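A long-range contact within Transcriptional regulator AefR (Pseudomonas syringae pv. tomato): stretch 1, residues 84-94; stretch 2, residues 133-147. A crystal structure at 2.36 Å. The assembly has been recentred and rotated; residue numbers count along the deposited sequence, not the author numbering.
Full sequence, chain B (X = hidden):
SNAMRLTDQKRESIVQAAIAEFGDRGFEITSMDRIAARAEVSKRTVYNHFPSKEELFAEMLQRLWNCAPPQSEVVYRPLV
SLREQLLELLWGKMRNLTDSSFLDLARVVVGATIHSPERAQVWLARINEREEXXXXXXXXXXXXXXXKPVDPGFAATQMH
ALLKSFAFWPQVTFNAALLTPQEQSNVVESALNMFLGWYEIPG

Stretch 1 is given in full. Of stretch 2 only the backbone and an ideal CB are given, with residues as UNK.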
# COMPACT_ATOMS: atom_id res chain seq x y z
N GLU B 84 21.57 11.76 -13.32
CA GLU B 84 21.11 11.50 -14.69
C GLU B 84 20.58 10.08 -14.84
O GLU B 84 19.45 9.88 -15.29
CB GLU B 84 22.24 11.75 -15.69
CG GLU B 84 21.76 11.95 -17.10
CD GLU B 84 22.80 11.56 -18.13
OE1 GLU B 84 23.86 12.23 -18.22
OE2 GLU B 84 22.55 10.56 -18.85
N GLN B 85 21.40 9.10 -14.46
CA GLN B 85 21.01 7.69 -14.53
C GLN B 85 19.88 7.30 -13.58
O GLN B 85 19.03 6.52 -13.95
CB GLN B 85 22.23 6.76 -14.38
CG GLN B 85 23.04 6.87 -13.08
CD GLN B 85 24.38 6.11 -13.16
OE1 GLN B 85 24.40 4.90 -13.39
NE2 GLN B 85 25.48 6.82 -12.97
N LEU B 86 19.86 7.85 -12.37
CA LEU B 86 18.77 7.54 -11.44
C LEU B 86 17.46 8.20 -11.87
O LEU B 86 16.39 7.65 -11.66
CB LEU B 86 19.14 7.87 -9.97
CG LEU B 86 18.11 7.60 -8.86
CD1 LEU B 86 17.44 6.23 -8.94
CD2 LEU B 86 18.72 7.82 -7.48
N LEU B 87 17.54 9.37 -12.48
CA LEU B 87 16.35 9.99 -13.06
C LEU B 87 15.69 8.99 -14.00
O LEU B 87 14.52 8.67 -13.82
CB LEU B 87 16.69 11.28 -13.83
CG LEU B 87 15.90 12.56 -13.53
CD1 LEU B 87 16.11 13.58 -14.65
CD2 LEU B 87 14.39 12.36 -13.24
N GLU B 88 16.48 8.48 -14.96
CA GLU B 88 16.09 7.46 -15.92
C GLU B 88 15.48 6.19 -15.33
O GLU B 88 14.56 5.61 -15.91
CB GLU B 88 17.34 7.06 -16.70
CG GLU B 88 17.22 7.15 -18.18
CD GLU B 88 18.56 6.94 -18.85
OE1 GLU B 88 19.03 7.84 -19.58
OE2 GLU B 88 19.17 5.86 -18.64
N LEU B 89 16.01 5.73 -14.19
CA LEU B 89 15.47 4.55 -13.53
C LEU B 89 14.07 4.88 -13.03
O LEU B 89 13.11 4.12 -13.24
CB LEU B 89 16.33 4.14 -12.32
CG LEU B 89 17.51 3.16 -12.49
CD1 LEU B 89 18.79 3.89 -12.88
CD2 LEU B 89 17.74 2.34 -11.21
N LEU B 90 13.96 6.01 -12.36
CA LEU B 90 12.72 6.43 -11.74
C LEU B 90 11.64 6.62 -12.80
O LEU B 90 10.47 6.28 -12.57
CB LEU B 90 12.97 7.71 -10.95
CG LEU B 90 13.33 7.62 -9.47
CD1 LEU B 90 13.48 6.20 -8.92
CD2 LEU B 90 14.54 8.53 -9.12
N TRP B 91 12.01 7.13 -13.97
CA TRP B 91 11.05 7.25 -15.04
C TRP B 91 10.57 5.91 -15.57
O TRP B 91 9.36 5.74 -15.77
CB TRP B 91 11.54 8.16 -16.17
CG TRP B 91 11.15 9.60 -15.95
CD1 TRP B 91 11.99 10.63 -15.72
CD2 TRP B 91 9.82 10.14 -15.89
NE1 TRP B 91 11.29 11.80 -15.56
CE2 TRP B 91 9.95 11.53 -15.65
CE3 TRP B 91 8.53 9.60 -16.02
CZ2 TRP B 91 8.84 12.38 -15.54
CZ3 TRP B 91 7.43 10.45 -15.91
CH2 TRP B 91 7.60 11.83 -15.67
N GLY B 92 11.48 4.97 -15.80
CA GLY B 92 11.10 3.59 -16.11
C GLY B 92 10.03 3.02 -15.18
O GLY B 92 8.95 2.61 -15.63
N LYS B 93 10.30 3.02 -13.88
CA LYS B 93 9.30 2.58 -12.91
C LYS B 93 8.01 3.41 -12.91
O LYS B 93 6.95 2.86 -12.67
CB LYS B 93 9.90 2.53 -11.50
CG LYS B 93 9.03 1.83 -10.43
CD LYS B 93 8.61 0.41 -10.86
CE LYS B 93 8.36 -0.54 -9.69
NZ LYS B 93 7.56 0.02 -8.51
N MSE B 94 8.09 4.71 -13.19
CA MSE B 94 6.90 5.54 -13.21
C MSE B 94 6.02 5.28 -14.44
O MSE B 94 4.80 5.28 -14.35
CB MSE B 94 7.26 7.02 -13.10
CG MSE B 94 6.08 7.99 -13.17
SE MSE B 94 4.72 7.71 -11.73
CE MSE B 94 5.80 8.31 -10.22
N UNK B 133 15.61 -4.46 -9.58
CA UNK B 133 16.37 -3.43 -10.33
C UNK B 133 17.03 -2.33 -9.51
O UNK B 133 18.24 -2.11 -9.63
CB UNK B 133 15.43 -2.76 -11.33
N UNK B 134 16.21 -1.63 -8.71
CA UNK B 134 16.67 -0.50 -7.89
C UNK B 134 17.75 -0.98 -6.93
O UNK B 134 18.78 -0.31 -6.76
CB UNK B 134 15.51 0.13 -7.12
N UNK B 135 17.53 -2.16 -6.36
CA UNK B 135 18.47 -2.84 -5.51
C UNK B 135 19.81 -3.08 -6.20
O UNK B 135 20.86 -2.70 -5.68
CB UNK B 135 17.87 -4.17 -5.04
N UNK B 136 19.77 -3.69 -7.37
CA UNK B 136 20.98 -4.05 -8.09
C UNK B 136 21.88 -2.83 -8.30
O UNK B 136 23.10 -2.89 -8.12
CB UNK B 136 20.62 -4.69 -9.44
N UNK B 137 21.24 -1.72 -8.66
CA UNK B 137 21.91 -0.45 -8.93
C UNK B 137 22.54 0.13 -7.66
O UNK B 137 23.73 0.46 -7.67
CB UNK B 137 20.92 0.55 -9.53
N UNK B 138 21.74 0.25 -6.59
CA UNK B 138 22.22 0.78 -5.31
C UNK B 138 23.49 0.06 -4.85
O UNK B 138 24.45 0.71 -4.46
CB UNK B 138 21.13 0.65 -4.24
N UNK B 139 23.47 -1.28 -4.90
CA UNK B 139 24.63 -2.12 -4.60
C UNK B 139 25.82 -1.79 -5.51
O UNK B 139 26.95 -1.67 -5.02
CB UNK B 139 24.26 -3.60 -4.74
N UNK B 140 25.59 -1.64 -6.81
CA UNK B 140 26.66 -1.25 -7.73
C UNK B 140 27.22 0.15 -7.43
O UNK B 140 28.45 0.34 -7.34
CB UNK B 140 26.14 -1.30 -9.17
N UNK B 141 26.32 1.12 -7.24
CA UNK B 141 26.67 2.50 -6.89
C UNK B 141 27.49 2.56 -5.60
O UNK B 141 28.45 3.36 -5.49
CB UNK B 141 25.40 3.35 -6.74
N UNK B 142 27.13 1.71 -4.65
CA UNK B 142 27.86 1.57 -3.38
C UNK B 142 29.28 1.03 -3.54
O UNK B 142 30.21 1.56 -2.94
CB UNK B 142 27.08 0.65 -2.44
N UNK B 143 29.45 -0.03 -4.35
CA UNK B 143 30.78 -0.59 -4.60
C UNK B 143 31.73 0.44 -5.21
O UNK B 143 32.94 0.41 -4.96
CB UNK B 143 30.67 -1.80 -5.52
N UNK B 144 31.17 1.35 -6.00
CA UNK B 144 31.99 2.38 -6.65
C UNK B 144 32.22 3.57 -5.72
O UNK B 144 32.88 4.55 -6.09
CB UNK B 144 31.33 2.85 -7.95
N UNK B 145 31.68 3.47 -4.50
CA UNK B 145 31.87 4.46 -3.45
C UNK B 145 31.18 5.78 -3.71
O UNK B 145 31.69 6.83 -3.31
CB UNK B 145 33.37 4.71 -3.25
N UNK B 146 30.01 5.72 -4.36
CA UNK B 146 29.23 6.92 -4.68
C UNK B 146 27.96 7.03 -3.86
O UNK B 146 27.33 8.09 -3.79
CB UNK B 146 28.87 6.93 -6.17
N UNK B 147 27.60 5.92 -3.24
CA UNK B 147 26.45 5.88 -2.36
C UNK B 147 26.90 5.40 -0.99
O UNK B 147 27.92 4.73 -0.86
CB UNK B 147 25.35 4.98 -2.93

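Stretch 1 is helical throughout; stretch 2 is helical from 133 to 143, then turns. The two helices run nearly antiparallel, at 170°, with axes 11.5 Å apart at closest approach. That spacing is wide, so side chains of some length are needed to fill it. Stretch 1 offers Gln-85, Leu-86, Leu-89, Leu-90 and Lys-93.

Position 133 points toward stretch 1, but its ideal CB has nothing of that stretch within 5.5 Å. Small, polar or long residues would all fit. The deposited residue is Thr-133, which makes no contact with stretch 1.

Position 134 is closest to Leu-89, with a CA to CA distance of 7.7 Å. Its CA-to-CB bond points sideways, and its ideal CB lies 5.2 Å from Leu-89 CD2. Leu-89, Leu-90 and the CB of Lys-93 present carbon here. A long apolar side chain that can swing back suits the site: leucine, methionine or an aromatic. It is Phe-134, with chi1 in m, and its ring reaches in among all three. Phe-134 CZ is 3.4 Å from Lys-93 CB, CE1 is 3.9 Å from Leu-90 CD1, and CD2 is 3.9 Å from Leu-89 CD2. The end of Lys-93 leads away; it is the CB that meets the ring.

Positions 135 and 136 are out of reach. Stretch 1 sets no demand beyond compatibility with a helix. They are Ser-135 and Ala-136.

Position 137 points toward stretch 1, and its ideal CB is 4.0 Å from Leu-89 CD2. Leu-86 and Leu-89 offer an apolar surface, while Gln-85 adds an amide with both donor and acceptor. Leucine or methionine could cover the carbon; a large residue with a polar group could also meet the amide. The deposited Trp-137, chi1 in t, does both. Its NE1 donates a hydrogen bond to Gln-85 OE1 at 3.2 Å, with an angle of 159°. The acceptor lies at the ring edge, near the ring plane, where the N-H points. Leu-89 lies over one face: its CD1 is 4.1 Å from the centroid of the five-membered ring, a CH-pi contact. Farther along the indole, Trp-137 CH2 packs 3.8 Å from Leu-86 CB.

Positions 138, 139 and 140 are out of reach, and many helical residues would serve. They are Ile-138, Arg-139 and Ala-140.

Position 141 points toward stretch 1 across open space. Small or larger residues are conceivable. It is Ala-141, too short to make contact.

Positions 142 to 144 are again out of reach, and stretch 1 does not restrict them; polar or charged residues would do as well as others. They are Gln-142, Lys-143 and Asp-144.

Position 145 has phi 70°, which favours glycine. It is Gly-145, in a Schellman motif closing the helix.

Position 146 points toward stretch 1, with no atom of it near the ideal CB. Only a long side chain could reach the amide of Gln-85. Arg-146 does: its NH1 comes within 3.5 Å of Gln-85 NE2, a contact without a hydrogen bond.

Position 147 is out of reach, with extended backbone angles that most residues can adopt; stretch 1 does not choose among them. It is Leu-147.

Stretch 2, residues 133-147: TFSAWIRAAQKDGRL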
# COMPACT_ATOMS: atom_id res chain seq x y z
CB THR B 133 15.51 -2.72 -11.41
OG1 THR B 133 14.51 -3.62 -11.90
CG2 THR B 133 16.39 -2.24 -12.57
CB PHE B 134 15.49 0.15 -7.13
CG PHE B 134 14.52 0.93 -8.02
CD1 PHE B 134 13.56 1.77 -7.45
CD2 PHE B 134 14.58 0.85 -9.42
CE1 PHE B 134 12.66 2.49 -8.26
CE2 PHE B 134 13.69 1.57 -10.24
CZ PHE B 134 12.74 2.40 -9.65
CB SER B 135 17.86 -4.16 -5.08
OG SER B 135 18.43 -4.60 -3.87
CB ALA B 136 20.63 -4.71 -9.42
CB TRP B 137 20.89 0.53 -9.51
CG TRP B 137 21.46 1.82 -10.02
CD1 TRP B 137 22.01 2.06 -11.26
CD2 TRP B 137 21.52 3.06 -9.31
NE1 TRP B 137 22.40 3.37 -11.35
CE2 TRP B 137 22.11 4.01 -10.17
CE3 TRP B 137 21.13 3.46 -8.03
CZ2 TRP B 137 22.32 5.33 -9.79
CZ3 TRP B 137 21.34 4.78 -7.65
CH2 TRP B 137 21.93 5.69 -8.53
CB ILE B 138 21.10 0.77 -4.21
CG1 ILE B 138 20.01 1.80 -4.52
CG2 ILE B 138 21.67 1.05 -2.82
CD1 ILE B 138 18.61 1.43 -4.02
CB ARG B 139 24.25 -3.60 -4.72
CG ARG B 139 25.39 -4.61 -4.54
CD ARG B 139 24.91 -6.03 -4.16
NE ARG B 139 23.53 -6.28 -4.55
CZ ARG B 139 22.54 -6.53 -3.69
NH1 ARG B 139 21.29 -6.70 -4.15
NH2 ARG B 139 22.78 -6.60 -2.38
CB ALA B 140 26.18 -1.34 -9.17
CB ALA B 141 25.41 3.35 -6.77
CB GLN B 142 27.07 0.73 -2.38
CG GLN B 142 26.11 1.52 -1.51
CD GLN B 142 25.16 0.63 -0.73
OE1 GLN B 142 24.10 1.08 -0.30
NE2 GLN B 142 25.51 -0.64 -0.55
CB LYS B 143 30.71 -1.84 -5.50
CG LYS B 143 30.68 -3.19 -4.76
CD LYS B 143 31.93 -3.44 -3.90
CE LYS B 143 33.12 -3.91 -4.72
NZ LYS B 143 33.02 -5.35 -5.09
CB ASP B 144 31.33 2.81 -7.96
CG ASP B 144 32.32 3.41 -8.94
OD1 ASP B 144 33.46 2.92 -9.05
OD2 ASP B 144 31.96 4.39 -9.61
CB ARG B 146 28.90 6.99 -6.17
CG ARG B 146 30.06 7.55 -7.00
CD ARG B 146 29.56 8.46 -8.11
NE ARG B 146 29.33 7.70 -9.34
CZ ARG B 146 28.79 8.19 -10.45
NH1 ARG B 146 28.65 7.39 -11.51
NH2 ARG B 146 28.38 9.46 -10.51
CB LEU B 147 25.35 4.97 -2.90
CG LEU B 147 24.32 5.47 -3.90
CD1 LEU B 147 23.22 4.43 -3.95
CD2 LEU B 147 23.75 6.87 -3.57
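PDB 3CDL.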